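Local coordinates for glutamine synthetase (Streptomyces coelicolor, PDB 4BAX), which belongs to the glutamine synthetase family of oligomeric enzymes, which pair a beta-Grasp domain with a larger catalytic domain, at residues F111-E116 against A231-S236; E242-I247 against Q303-G308; T249-L254 against N285-G290; A296-P301 against G310-R315. All blocks are in the same frame, centred on the assembly; numbering follows the deposited sequence.

Interaction 1: residues F111-E116 against A231-S236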
loop_
_atom_site.group_PDB
_atom_site.type_symbol
_atom_site.label_atom_id
_atom_site.label_comp_id
_atom_site.label_asym_id
_atom_site.label_seq_id
_atom_site.Cartn_x
_atom_site.Cartn_y
_atom_site.Cartn_z
ATOM N N PHE A 111 -51.274 -6.557 10.127
ATOM C CA PHE A 111 -49.937 -6.865 10.594
ATOM C C PHE A 111 -48.992 -5.685 10.511
ATOM O O PHE A 111 -49.087 -4.860 9.596
ATOM C CB PHE A 111 -49.346 -8.012 9.785
ATOM C CG PHE A 111 -49.984 -9.339 10.070
ATOM C CD1 PHE A 111 -51.091 -9.757 9.350
ATOM C CD2 PHE A 111 -49.495 -10.158 11.077
ATOM C CE1 PHE A 111 -51.693 -10.981 9.619
ATOM C CE2 PHE A 111 -50.095 -11.385 11.349
ATOM C CZ PHE A 111 -51.195 -11.795 10.618
ATOM N N GLY A 112 -48.076 -5.631 11.476
ATOM C CA GLY A 112 -46.919 -4.770 11.393
ATOM C C GLY A 112 -45.676 -5.618 11.603
ATOM O O GLY A 112 -45.614 -6.442 12.529
ATOM N N ILE A 113 -44.676 -5.422 10.748
ATOM C CA ILE A 113 -43.412 -6.147 10.893
ATOM C C ILE A 113 -42.196 -5.223 11.082
ATOM O O ILE A 113 -41.967 -4.281 10.306
ATOM C CB ILE A 113 -43.197 -7.176 9.730
ATOM C CG1 ILE A 113 -44.441 -8.089 9.627
ATOM C CG2 ILE A 113 -41.945 -8.019 9.953
ATOM C CD1 ILE A 113 -44.455 -8.989 8.435
ATOM N N GLU A 114 -41.437 -5.491 12.145
ATOM C CA GLU A 114 -40.245 -4.713 12.436
ATOM C C GLU A 114 -39.054 -5.536 11.927
ATOM O O GLU A 114 -38.617 -6.512 12.548
ATOM C CB GLU A 114 -40.149 -4.475 13.937
ATOM C CG GLU A 114 -41.456 -3.888 14.531
ATOM C CD GLU A 114 -41.395 -3.672 16.046
ATOM O OE1 GLU A 114 -40.481 -4.232 16.704
ATOM O OE2 GLU A 114 -42.255 -2.929 16.579
ATOM N N GLN A 115 -38.516 -5.111 10.789
ATOM C CA GLN A 115 -37.570 -5.924 10.052
ATOM C C GLN A 115 -36.154 -5.499 10.310
ATOM O O GLN A 115 -35.740 -4.387 9.977
ATOM C CB GLN A 115 -37.860 -5.821 8.554
ATOM C CG GLN A 115 -36.768 -6.410 7.668
ATOM C CD GLN A 115 -36.790 -7.950 7.591
ATOM O OE1 GLN A 115 -37.698 -8.567 6.982
ATOM N NE2 GLN A 115 -35.768 -8.574 8.183
ATOM N N GLU A 116 -35.405 -6.414 10.910
ATOM C CA GLU A 116 -34.030 -6.128 11.246
ATOM C C GLU A 116 -33.060 -6.714 10.217
ATOM O O GLU A 116 -33.362 -7.705 9.538
ATOM C CB GLU A 116 -33.712 -6.652 12.655
ATOM C CG GLU A 116 -34.529 -5.951 13.755
ATOM C CD GLU A 116 -34.216 -6.455 15.169
ATOM O OE1 GLU A 116 -33.659 -7.573 15.307
ATOM O OE2 GLU A 116 -34.505 -5.708 16.142
ATOM N N ALA A 231 -37.565 -10.367 13.279
ATOM C CA ALA A 231 -38.686 -9.738 12.567
ATOM C C ALA A 231 -39.940 -9.790 13.443
ATOM O O ALA A 231 -40.794 -10.670 13.250
ATOM C CB ALA A 231 -38.947 -10.425 11.205
ATOM N N HIS A 232 -39.999 -8.924 14.462
ATOM C CA HIS A 232 -41.130 -8.894 15.390
ATOM C C HIS A 232 -42.392 -8.584 14.610
ATOM O O HIS A 232 -42.406 -7.665 13.776
ATOM C CB HIS A 232 -40.936 -7.843 16.480
ATOM C CG HIS A 232 -39.888 -8.201 17.488
ATOM N ND1 HIS A 232 -39.145 -9.362 17.405
ATOM C CD2 HIS A 232 -39.483 -7.574 18.619
ATOM C CE1 HIS A 232 -38.314 -9.424 18.432
ATOM N NE2 HIS A 232 -38.502 -8.354 19.184
ATOM N N THR A 233 -43.451 -9.335 14.893
ATOM C CA THR A 233 -44.698 -9.197 14.157
ATOM C C THR A 233 -45.836 -8.736 15.073
ATOM O O THR A 233 -46.122 -9.342 16.111
ATOM C CB THR A 233 -45.061 -10.501 13.443
ATOM O OG1 THR A 233 -43.940 -10.927 12.655
ATOM C CG2 THR A 233 -46.263 -10.285 12.543
ATOM N N ASN A 234 -46.450 -7.632 14.668
ATOM C CA ASN A 234 -47.569 -7.038 15.374
ATOM C C ASN A 234 -48.857 -7.468 14.703
ATOM O O ASN A 234 -49.003 -7.370 13.478
ATOM C CB ASN A 234 -47.458 -5.512 15.363
ATOM C CG ASN A 234 -46.156 -5.020 15.976
ATOM O OD1 ASN A 234 -45.835 -5.321 17.135
ATOM N ND2 ASN A 234 -45.378 -4.286 15.183
ATOM N N PHE A 235 -49.789 -7.941 15.519
ATOM C CA PHE A 235 -51.002 -8.535 14.996
ATOM C C PHE A 235 -52.259 -8.177 15.770
ATOM O O PHE A 235 -52.248 -8.171 17.007
ATOM C CB PHE A 235 -50.837 -10.045 14.944
ATOM C CG PHE A 235 -52.120 -10.774 14.791
ATOM C CD1 PHE A 235 -52.765 -10.820 13.573
ATOM C CD2 PHE A 235 -52.701 -11.404 15.887
ATOM C CE1 PHE A 235 -53.954 -11.505 13.435
ATOM C CE2 PHE A 235 -53.899 -12.087 15.757
ATOM C CZ PHE A 235 -54.525 -12.140 14.528
ATOM N N SER A 236 -53.341 -7.920 15.037
ATOM C CA SER A 236 -54.646 -7.667 15.644
ATOM C C SER A 236 -55.764 -8.022 14.671
ATOM O O SER A 236 -55.573 -8.081 13.454
ATOM C CB SER A 236 -54.795 -6.201 16.118
ATOM O OG SER A 236 -55.034 -5.288 15.040
HETATM O O HOH W 1 -37.475 -7.366 14.933
#

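Interaction 2: residues E242-I247 against Q303-G308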
loop_
_atom_site.group_PDB
_atom_site.type_symbol
_atom_site.label_atom_id
_atom_site.label_comp_id
_atom_site.label_asym_id
_atom_site.label_seq_id
_atom_site.Cartn_x
_atom_site.Cartn_y
_atom_site.Cartn_z
ATOM N N GLU A 242 -60.931 -3.866 19.429
ATOM C CA GLU A 242 -62.082 -3.493 20.247
ATOM C C GLU A 242 -62.018 -3.846 21.738
ATOM O O GLU A 242 -62.466 -3.053 22.567
ATOM C CB GLU A 242 -63.404 -3.951 19.595
ATOM C CG GLU A 242 -63.866 -2.958 18.502
ATOM C CD GLU A 242 -64.775 -3.569 17.433
ATOM O OE1 GLU A 242 -65.412 -4.612 17.695
ATOM O OE2 GLU A 242 -64.847 -3.012 16.315
ATOM N N GLY A 243 -61.501 -5.027 22.081
ATOM C CA GLY A 243 -61.550 -5.478 23.466
ATOM C C GLY A 243 -60.429 -6.402 23.916
ATOM O O GLY A 243 -59.784 -7.074 23.110
ATOM N N TYR A 244 -60.205 -6.436 25.226
ATOM C CA TYR A 244 -59.095 -7.178 25.831
ATOM C C TYR A 244 -59.254 -8.680 25.878
ATOM O O TYR A 244 -58.269 -9.403 26.002
ATOM C CB TYR A 244 -58.791 -6.644 27.237
ATOM C CG TYR A 244 -57.385 -6.942 27.737
ATOM C CD1 TYR A 244 -56.277 -6.260 27.236
ATOM C CD2 TYR A 244 -57.171 -7.894 28.722
ATOM C CE1 TYR A 244 -54.988 -6.538 27.698
ATOM C CE2 TYR A 244 -55.888 -8.174 29.193
ATOM C CZ TYR A 244 -54.799 -7.495 28.676
ATOM O OH TYR A 244 -53.524 -7.771 29.132
ATOM N N ASP A 245 -60.491 -9.150 25.859
ATOM C CA ASP A 245 -60.738 -10.584 25.971
ATOM C C ASP A 245 -60.190 -11.316 24.741
ATOM O O ASP A 245 -59.606 -12.400 24.848
ATOM C CB ASP A 245 -62.230 -10.861 26.172
ATOM C CG ASP A 245 -62.656 -10.717 27.635
ATOM O OD1 ASP A 245 -61.776 -10.706 28.531
ATOM O OD2 ASP A 245 -63.880 -10.631 27.888
ATOM N N ALA A 246 -60.377 -10.687 23.583
ATOM C CA ALA A 246 -59.874 -11.221 22.327
ATOM C C ALA A 246 -58.344 -11.250 22.325
ATOM O O ALA A 246 -57.738 -12.187 21.807
ATOM C CB ALA A 246 -60.410 -10.395 21.154
ATOM N N ILE A 247 -57.731 -10.244 22.945
ATOM C CA ILE A 247 -56.268 -10.160 23.067
ATOM C C ILE A 247 -55.714 -11.334 23.856
ATOM O O ILE A 247 -54.751 -11.969 23.438
ATOM C CB ILE A 247 -55.841 -8.840 23.766
ATOM C CG1 ILE A 247 -56.178 -7.609 22.915
ATOM C CG2 ILE A 247 -54.356 -8.860 24.111
ATOM C CD1 ILE A 247 -55.050 -7.128 22.037
ATOM N N GLN A 303 -49.584 -0.133 26.745
ATOM C CA GLN A 303 -50.702 0.687 26.266
ATOM C C GLN A 303 -51.904 -0.186 25.987
ATOM O O GLN A 303 -53.039 0.233 26.201
ATOM C CB GLN A 303 -50.347 1.430 24.974
ATOM C CG GLN A 303 -49.128 2.323 25.015
ATOM C CD GLN A 303 -47.890 1.646 24.466
ATOM O OE1 GLN A 303 -47.741 0.422 24.553
ATOM N NE2 GLN A 303 -46.985 2.443 23.903
ATOM N N VAL A 304 -51.659 -1.367 25.443
ATOM C CA VAL A 304 -52.751 -2.267 25.118
ATOM C C VAL A 304 -53.434 -2.719 26.406
ATOM O O VAL A 304 -54.668 -2.767 26.479
ATOM C CB VAL A 304 -52.255 -3.489 24.306
ATOM C CG1 VAL A 304 -53.370 -4.549 24.150
ATOM C CG2 VAL A 304 -51.767 -3.039 22.944
ATOM N N GLU A 305 -52.637 -3.054 27.429
ATOM C CA GLU A 305 -53.236 -3.472 28.692
ATOM C C GLU A 305 -53.905 -2.337 29.422
ATOM O O GLU A 305 -54.936 -2.532 30.053
ATOM C CB GLU A 305 -52.210 -4.134 29.582
ATOM C CG GLU A 305 -52.826 -4.651 30.889
ATOM C CD GLU A 305 -52.789 -3.599 31.971
ATOM O OE1 GLU A 305 -51.701 -3.011 32.147
ATOM O OE2 GLU A 305 -53.818 -3.376 32.668
ATOM N N LYS A 306 -53.327 -1.148 29.323
ATOM C CA LYS A 306 -53.927 0.044 29.921
ATOM C C LYS A 306 -55.236 0.411 29.248
ATOM O O LYS A 306 -56.220 0.741 29.903
ATOM C CB LYS A 306 -52.960 1.233 29.857
ATOM C CG LYS A 306 -53.502 2.504 30.511
ATOM C CD LYS A 306 -53.842 2.225 31.970
ATOM C CE LYS A 306 -54.346 3.459 32.737
ATOM N NZ LYS A 306 -55.082 3.085 34.001
ATOM N N ASP A 307 -55.241 0.335 27.925
ATOM C CA ASP A 307 -56.384 0.788 27.153
ATOM C C ASP A 307 -57.446 -0.314 26.985
ATOM O O ASP A 307 -58.557 -0.038 26.519
ATOM C CB ASP A 307 -55.919 1.272 25.786
ATOM C CG ASP A 307 -55.051 2.519 25.890
ATOM O OD1 ASP A 307 -55.012 3.124 26.985
ATOM O OD2 ASP A 307 -54.407 2.893 24.884
ATOM N N GLY A 308 -57.101 -1.549 27.367
ATOM C CA GLY A 308 -57.998 -2.693 27.260
ATOM C C GLY A 308 -58.329 -3.133 25.843
ATOM O O GLY A 308 -59.340 -3.806 25.613
#

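Interaction 3: residues T249-L254 against N285-G290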
loop_
_atom_site.group_PDB
_atom_site.type_symbol
_atom_site.label_atom_id
_atom_site.label_comp_id
_atom_site.label_asym_id
_atom_site.label_seq_id
_atom_site.Cartn_x
_atom_site.Cartn_y
_atom_site.Cartn_z
ATOM N N THR A 249 -57.227 -14.234 24.332
ATOM C CA THR A 249 -57.489 -15.459 23.580
ATOM C C THR A 249 -56.415 -15.689 22.521
ATOM O O THR A 249 -55.874 -16.797 22.392
ATOM C CB THR A 249 -58.877 -15.402 22.869
ATOM O OG1 THR A 249 -59.903 -15.016 23.799
ATOM C CG2 THR A 249 -59.233 -16.746 22.246
ATOM N N ALA A 250 -56.063 -14.623 21.800
ATOM C CA ALA A 250 -55.039 -14.725 20.781
ATOM C C ALA A 250 -53.705 -15.138 21.413
ATOM O O ALA A 250 -53.110 -16.127 20.975
ATOM C CB ALA A 250 -54.911 -13.399 20.002
ATOM N N ALA A 251 -53.322 -14.499 22.522
ATOM C CA ALA A 251 -52.063 -14.823 23.205
ATOM C C ALA A 251 -52.060 -16.241 23.752
ATOM O O ALA A 251 -51.050 -16.936 23.666
ATOM C CB ALA A 251 -51.743 -13.800 24.323
ATOM N N GLU A 252 -53.185 -16.682 24.296
ATOM C CA GLU A 252 -53.273 -18.052 24.783
ATOM C C GLU A 252 -53.242 -19.103 23.654
ATOM O O GLU A 252 -52.628 -20.168 23.801
ATOM C CB GLU A 252 -54.494 -18.250 25.697
ATOM C CG GLU A 252 -54.545 -17.330 26.903
ATOM C CD GLU A 252 -54.383 -18.073 28.198
ATOM O OE1 GLU A 252 -55.252 -18.930 28.464
ATOM O OE2 GLU A 252 -53.411 -17.805 28.948
ATOM N N SER A 253 -53.853 -18.766 22.515
ATOM C CA SER A 253 -53.940 -19.683 21.376
ATOM C C SER A 253 -52.555 -20.104 20.897
ATOM O O SER A 253 -52.377 -21.233 20.443
ATOM C CB SER A 253 -54.709 -19.039 20.213
ATOM O OG SER A 253 -53.897 -18.123 19.508
ATOM N N LEU A 254 -51.585 -19.196 21.016
ATOM C CA LEU A 254 -50.208 -19.447 20.589
ATOM C C LEU A 254 -49.479 -20.439 21.502
ATOM O O LEU A 254 -48.434 -21.011 21.124
ATOM C CB LEU A 254 -49.428 -18.128 20.454
ATOM C CG LEU A 254 -49.919 -17.197 19.341
ATOM C CD1 LEU A 254 -49.472 -15.744 19.519
ATOM C CD2 LEU A 254 -49.431 -17.758 17.997
ATOM N N ASN A 285 -37.561 -23.015 22.519
ATOM C CA ASN A 285 -38.296 -24.211 22.928
ATOM C C ASN A 285 -39.341 -24.000 24.030
ATOM O O ASN A 285 -39.973 -24.954 24.472
ATOM C CB ASN A 285 -37.322 -25.343 23.295
ATOM C CG ASN A 285 -36.306 -24.923 24.352
ATOM O OD1 ASN A 285 -36.575 -24.067 25.198
ATOM N ND2 ASN A 285 -35.126 -25.529 24.304
ATOM N N GLU A 286 -39.555 -22.754 24.450
ATOM C CA GLU A 286 -40.613 -22.472 25.432
ATOM C C GLU A 286 -41.476 -21.316 24.979
ATOM O O GLU A 286 -40.993 -20.350 24.376
ATOM C CB GLU A 286 -40.047 -22.134 26.826
ATOM C CG GLU A 286 -38.926 -23.002 27.370
ATOM C CD GLU A 286 -38.381 -22.460 28.704
ATOM O OE1 GLU A 286 -38.792 -21.342 29.114
ATOM O OE2 GLU A 286 -37.519 -23.131 29.324
ATOM N N TYR A 287 -42.771 -21.448 25.240
ATOM C CA TYR A 287 -43.700 -20.376 24.935
ATOM C C TYR A 287 -44.121 -19.630 26.206
ATOM O O TYR A 287 -44.537 -20.250 27.184
ATOM C CB TYR A 287 -44.943 -20.893 24.195
ATOM C CG TYR A 287 -45.918 -19.788 23.894
ATOM C CD1 TYR A 287 -45.798 -19.031 22.736
ATOM C CD2 TYR A 287 -46.929 -19.458 24.791
ATOM C CE1 TYR A 287 -46.670 -17.987 22.467
ATOM C CE2 TYR A 287 -47.814 -18.411 24.532
ATOM C CZ TYR A 287 -47.682 -17.679 23.363
ATOM O OH TYR A 287 -48.552 -16.645 23.096
ATOM N N SER A 288 -44.034 -18.303 26.183
ATOM C CA SER A 288 -44.558 -17.494 27.283
ATOM C C SER A 288 -45.170 -16.228 26.713
ATOM O O SER A 288 -44.710 -15.734 25.686
ATOM C CB SER A 288 -43.456 -17.135 28.283
ATOM O OG SER A 288 -42.312 -16.613 27.622
ATOM N N TYR A 289 -46.124 -15.643 27.432
ATOM C CA TYR A 289 -46.625 -14.320 27.072
ATOM C C TYR A 289 -46.835 -13.527 28.342
ATOM O O TYR A 289 -47.106 -14.090 29.401
ATOM C CB TYR A 289 -47.895 -14.382 26.199
ATOM C CG TYR A 289 -49.191 -14.536 26.983
ATOM C CD1 TYR A 289 -49.833 -13.420 27.514
ATOM C CD2 TYR A 289 -49.760 -15.782 27.214
ATOM C CE1 TYR A 289 -51.002 -13.533 28.243
ATOM C CE2 TYR A 289 -50.940 -15.903 27.947
ATOM C CZ TYR A 289 -51.554 -14.765 28.462
ATOM O OH TYR A 289 -52.727 -14.828 29.194
ATOM N N GLY A 290 -46.694 -12.219 28.243
ATOM C CA GLY A 290 -46.853 -11.375 29.409
ATOM C C GLY A 290 -46.988 -9.922 29.014
ATOM O O GLY A 290 -46.613 -9.517 27.905
#

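Interaction 4: residues A296-P301 against G310-R315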
loop_
_atom_site.group_PDB
_atom_site.type_symbol
_atom_site.label_atom_id
_atom_site.label_comp_id
_atom_site.label_asym_id
_atom_site.label_seq_id
_atom_site.Cartn_x
_atom_site.Cartn_y
_atom_site.Cartn_z
ATOM N N ALA A 296 -40.596 -12.520 27.192
ATOM C CA ALA A 296 -41.627 -13.456 26.737
ATOM C C ALA A 296 -41.590 -13.776 25.221
ATOM O O ALA A 296 -41.003 -13.041 24.426
ATOM C CB ALA A 296 -43.003 -12.934 27.132
ATOM N N SER A 297 -42.198 -14.894 24.834
ATOM C CA SER A 297 -42.328 -15.232 23.412
ATOM C C SER A 297 -43.228 -14.184 22.703
ATOM O O SER A 297 -42.933 -13.688 21.600
ATOM C CB SER A 297 -42.945 -16.634 23.251
ATOM O OG SER A 297 -42.097 -17.657 23.752
ATOM N N VAL A 298 -44.314 -13.834 23.375
ATOM C CA VAL A 298 -45.229 -12.832 22.880
ATOM C C VAL A 298 -45.419 -11.744 23.935
ATOM O O VAL A 298 -45.662 -12.028 25.112
ATOM C CB VAL A 298 -46.587 -13.465 22.533
ATOM C CG1 VAL A 298 -47.697 -12.425 22.500
ATOM C CG2 VAL A 298 -46.480 -14.228 21.240
ATOM N N ARG A 299 -45.327 -10.492 23.508
ATOM C CA ARG A 299 -45.503 -9.398 24.442
ATOM C C ARG A 299 -46.823 -8.636 24.210
ATOM O O ARG A 299 -47.227 -8.390 23.065
ATOM C CB ARG A 299 -44.316 -8.431 24.372
ATOM C CG ARG A 299 -44.556 -7.148 25.159
ATOM C CD ARG A 299 -43.354 -6.241 25.205
ATOM N NE ARG A 299 -43.217 -5.457 23.985
ATOM C CZ ARG A 299 -42.542 -4.312 23.917
ATOM N NH1 ARG A 299 -41.969 -3.816 25.012
ATOM N NH2 ARG A 299 -42.452 -3.649 22.765
ATOM N N ILE A 300 -47.485 -8.298 25.316
ATOM C CA ILE A 300 -48.608 -7.369 25.314
ATOM C C ILE A 300 -48.127 -6.018 25.805
ATOM O O ILE A 300 -47.838 -5.848 26.995
ATOM C CB ILE A 300 -49.742 -7.844 26.249
ATOM C CG1 ILE A 300 -50.353 -9.151 25.732
ATOM C CG2 ILE A 300 -50.804 -6.760 26.397
ATOM C CD1 ILE A 300 -50.931 -10.013 26.813
ATOM N N PRO A 301 -48.119 -5.028 24.903
ATOM C CA PRO A 301 -47.604 -3.696 25.227
ATOM C C PRO A 301 -48.416 -3.075 26.353
ATOM O O PRO A 301 -49.603 -3.379 26.508
ATOM C CB PRO A 301 -47.805 -2.919 23.921
ATOM C CG PRO A 301 -47.886 -3.962 22.859
ATOM C CD PRO A 301 -48.605 -5.102 23.515
ATOM N N GLY A 310 -56.180 -3.306 21.547
ATOM C CA GLY A 310 -54.912 -3.163 20.853
ATOM C C GLY A 310 -54.501 -4.338 19.985
ATOM O O GLY A 310 -55.287 -4.839 19.170
ATOM N N TYR A 311 -53.234 -4.726 20.117
ATOM C CA TYR A 311 -52.619 -5.805 19.328
ATOM C C TYR A 311 -51.696 -6.586 20.240
ATOM O O TYR A 311 -51.476 -6.200 21.389
ATOM C CB TYR A 311 -51.804 -5.213 18.167
ATOM C CG TYR A 311 -50.694 -4.287 18.636
ATOM C CD1 TYR A 311 -50.987 -2.979 19.039
ATOM C CD2 TYR A 311 -49.376 -4.724 18.765
ATOM C CE1 TYR A 311 -49.991 -2.116 19.503
ATOM C CE2 TYR A 311 -48.363 -3.853 19.227
ATOM C CZ TYR A 311 -48.682 -2.548 19.601
ATOM O OH TYR A 311 -47.724 -1.649 20.064
ATOM N N ILE A 312 -51.100 -7.645 19.707
ATOM C CA ILE A 312 -50.060 -8.351 20.438
ATOM C C ILE A 312 -48.808 -8.385 19.574
ATOM O O ILE A 312 -48.888 -8.290 18.343
ATOM C CB ILE A 312 -50.476 -9.795 20.845
ATOM C CG1 ILE A 312 -50.755 -10.653 19.612
ATOM C CG2 ILE A 312 -51.680 -9.778 21.780
ATOM C CD1 ILE A 312 -51.144 -12.093 19.944
ATOM N N GLU A 313 -47.661 -8.564 20.220
ATOM C CA GLU A 313 -46.385 -8.570 19.533
ATOM C C GLU A 313 -45.741 -9.932 19.693
ATOM O O GLU A 313 -45.463 -10.380 20.805
ATOM C CB GLU A 313 -45.480 -7.484 20.116
ATOM C CG GLU A 313 -44.044 -7.553 19.621
ATOM C CD GLU A 313 -43.127 -6.594 20.370
ATOM O OE1 GLU A 313 -42.729 -6.921 21.514
ATOM O OE2 GLU A 313 -42.779 -5.532 19.802
ATOM N N ASP A 314 -45.515 -10.590 18.564
ATOM C CA ASP A 314 -44.818 -11.858 18.556
ATOM C C ASP A 314 -43.338 -11.598 18.335
ATOM O O ASP A 314 -42.937 -11.149 17.248
ATOM C CB ASP A 314 -45.372 -12.752 17.444
ATOM C CG ASP A 314 -44.889 -14.196 17.554
ATOM O OD1 ASP A 314 -43.872 -14.424 18.244
ATOM O OD2 ASP A 314 -45.509 -15.108 16.949
ATOM N N ARG A 315 -42.534 -11.876 19.366
ATOM C CA ARG A 315 -41.106 -11.560 19.332
ATOM C C ARG A 315 -40.240 -12.728 18.810
ATOM O O ARG A 315 -39.022 -12.588 18.691
ATOM C CB ARG A 315 -40.638 -11.126 20.723
ATOM C CG ARG A 315 -41.463 -9.984 21.319
ATOM C CD ARG A 315 -41.068 -9.685 22.766
ATOM N NE ARG A 315 -39.681 -9.235 22.845
ATOM C CZ ARG A 315 -39.280 -7.978 22.629
ATOM N NH1 ARG A 315 -40.170 -7.023 22.356
ATOM N NH2 ARG A 315 -37.986 -7.661 22.717
#

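Interaction 1: residues F111-E116 against A231-S236
The carbonyl oxygen of Gly-112 is gripped twice from across the strand pair: by one straight hydrogen bond, from Asn-234 N at 2.6 Å with 178° at the hydrogen, and by a CA-H...O contact from Thr-233. In return, Gly-112 N donates to Asn-234 O at 2.8 Å, on a lone pair in the carbonyl plane, closing the hydrogen-bonded ring of this antiparallel pair. Farther along, Glu-114 N reaches His-232 O at 2.9 Å, while a water links Glu-114 O to His-232 N.

One face is mainly apolar. Phe-111 and Phe-235 lie side by side with their rings 35° apart, Phe-111 CZ meeting Phe-235 CD1 at 3.5 Å. The methyl CG2 of Thr-233 sits at the edge of the Phe-111 ring, 3.6 Å from its CD2. Helices 190-210 and 323-341 pack on this face.

The opposite face is polar: the extended Glu-114 crosses Asn-234 at about a right angle, and its OE1 comes within 3.6 Å of His-232 CB. With strand 180-188 paired along the other edge of 110-121, these antiparallel strands form part of the large mixed sheet of a glutamine synthetase catalytic domain.

Interaction 2: residues E242-I247 against Q303-G308
Tyr-244 carries most of this contact, laying its ring obliquely across the last turn of helix 302-307. Its CB rests 3.3 Å from Gly-308 O. Farther out along the ring, CE1 lies 3.7 Å from Glu-305 CA. The OH ends against the aliphatic part of Glu-305, 3.6 Å from CG. The tip of Ile-247, one helical turn on, adds an apolar touch, CD1 to Val-304 CG1 at 3.7 Å. Although Tyr-244 N approaches Gly-308 O, the angle is too poor for a hydrogen bond; the contact is mainly van der Waals, with a CA-H...O approach from Gly-243 to Gly-308 O.

With CG anti to the backbone N (chi1 -158°), Tyr-244 swings its ring out from the start of helix 244-253 toward the other helix. Glu-305 is bent at chi2 (-90°), and its carboxylate stands almost perpendicular to the tyrosine ring. Gly-308 leaves the helix with positive phi (68°), and its carbonyl lies against Gly-243 and Tyr-244; its own N is held by a weak bond to Val-304 O.

Gly-243 breaks the path between helices 238-242 and 244-253, and Ile-247 also packs on Met-240 of the shorter one. Val-291 of strand 289-291 touches both Tyr-244 and Glu-305, while Val-304 leans on Tyr-311, so the contact between helices 244-253 and 302-307 sits against strand 289-291, at the end of the mixed sheet.

Interaction 3: residues T249-L254 against N285-G290
Two tyrosine rings meet the last turns of a helix in different ways. Over the centre of one face of the Tyr-289 ring stands the methyl of Ala-251, a CH-pi contact with CB 3.8 Å from the centroid and 13° off the normal. At the edge of the same ring, in its plane, lies Glu-252 OE2, which accepts a hydrogen bond from Tyr-289 OH at 3.1 Å; the hydroxyl meets it from above the carboxylate plane. The Tyr-287 ring has Leu-254 O over one face, offset toward the rim, and Leu-254 CB touches its CE1 at 3.4 Å.

Tyr-287 also supplies the shorter polar link: its OH donates to Ala-251 O at 2.6 Å, in the carbonyl plane and on a lone pair. A side chain from the chain leading into strand 289-291 thus binds a main-chain carbonyl near the end of helix 244-253, a helix-on-sheet contact made through the rings and hydroxyls of two tyrosines.

Spaced two residues apart, the tyrosines extend toward the helix from the same side of the chain, with Ser-288 directed the other way. Tyr-287 has CG anti to the backbone N (chi1 179°), whereas Tyr-289 takes the crowded position between N and the carbonyl carbon (chi1 84°). Val-298 touches both tyrosine side chains. On the helix, Ser-253 faces helix 323-341 and returns its OG to Ala-250 O at 2.6 Å.

Interaction 4: residues A296-P301 against G310-R315
Arg-299 runs alongside Glu-313, its guanidinium nearly parallel to the carboxylate (planes 11° apart), while Arg-315 NH1 lies over one face of the Arg-299 guanidinium, offset toward its rim, a close approach of like charges. Both arginines converge on one oxygen: Glu-313 OE1 takes a salt bridge from Arg-299 NE at 2.9 Å, weak as a hydrogen bond, and another from Arg-315 NH1 at 2.7 Å. NH1 meets OE1 from above the carboxylate plane, while OE1 lies at the edge of the Arg-315 guanidinium, in its plane. The shared carboxylate probably offsets the repulsion between the two arginines, whose charges should favour its ionised state.

Arg-299 and Glu-313 form an antiparallel hydrogen-bonded pair, with Arg-299 N to Glu-313 O at 2.7 Å and Glu-313 N to Arg-299 O at 2.9 Å. Just beyond the strands, Arg-315 N donates to Ser-297 O at 2.9 Å. At the far end Pro-301 CG rests 3.6 Å from Tyr-311 CZ. Val-298 CG2 packs beside Asp-314, whose carboxylate is held by Tyr-267 and Arg-316.

Helix 302-307 joins the two strands; 289-291 pairs parallel with 298-300, 231-236 pairs with 312-314, and helix 244-253 covers Ile-300 and Ile-312.

Overall arrangement
The four contacts form a continuous path from the central sheet to a helical flank. Interactions 1 and 4, with centres about 10 Å apart, share a seam: Thr-233 O lies 2.8 Å from Asp-314 N and Phe-235 O 3.0 Å from Ile-312 N, probable hydrogen bonds joining strands 231-236 and 312-314. Interaction 4 continues into interaction 3, whose centre is about 9 Å away, where Gly-290 O meets Ile-300 N at 3.0 Å. Interactions 2 and 3 use successive turns of helix 244-253. Interaction 2 crosses interaction 4 along the chain and touches it through Ile-247, whereas its nearest atoms stay about 6 Å from those of interaction 1.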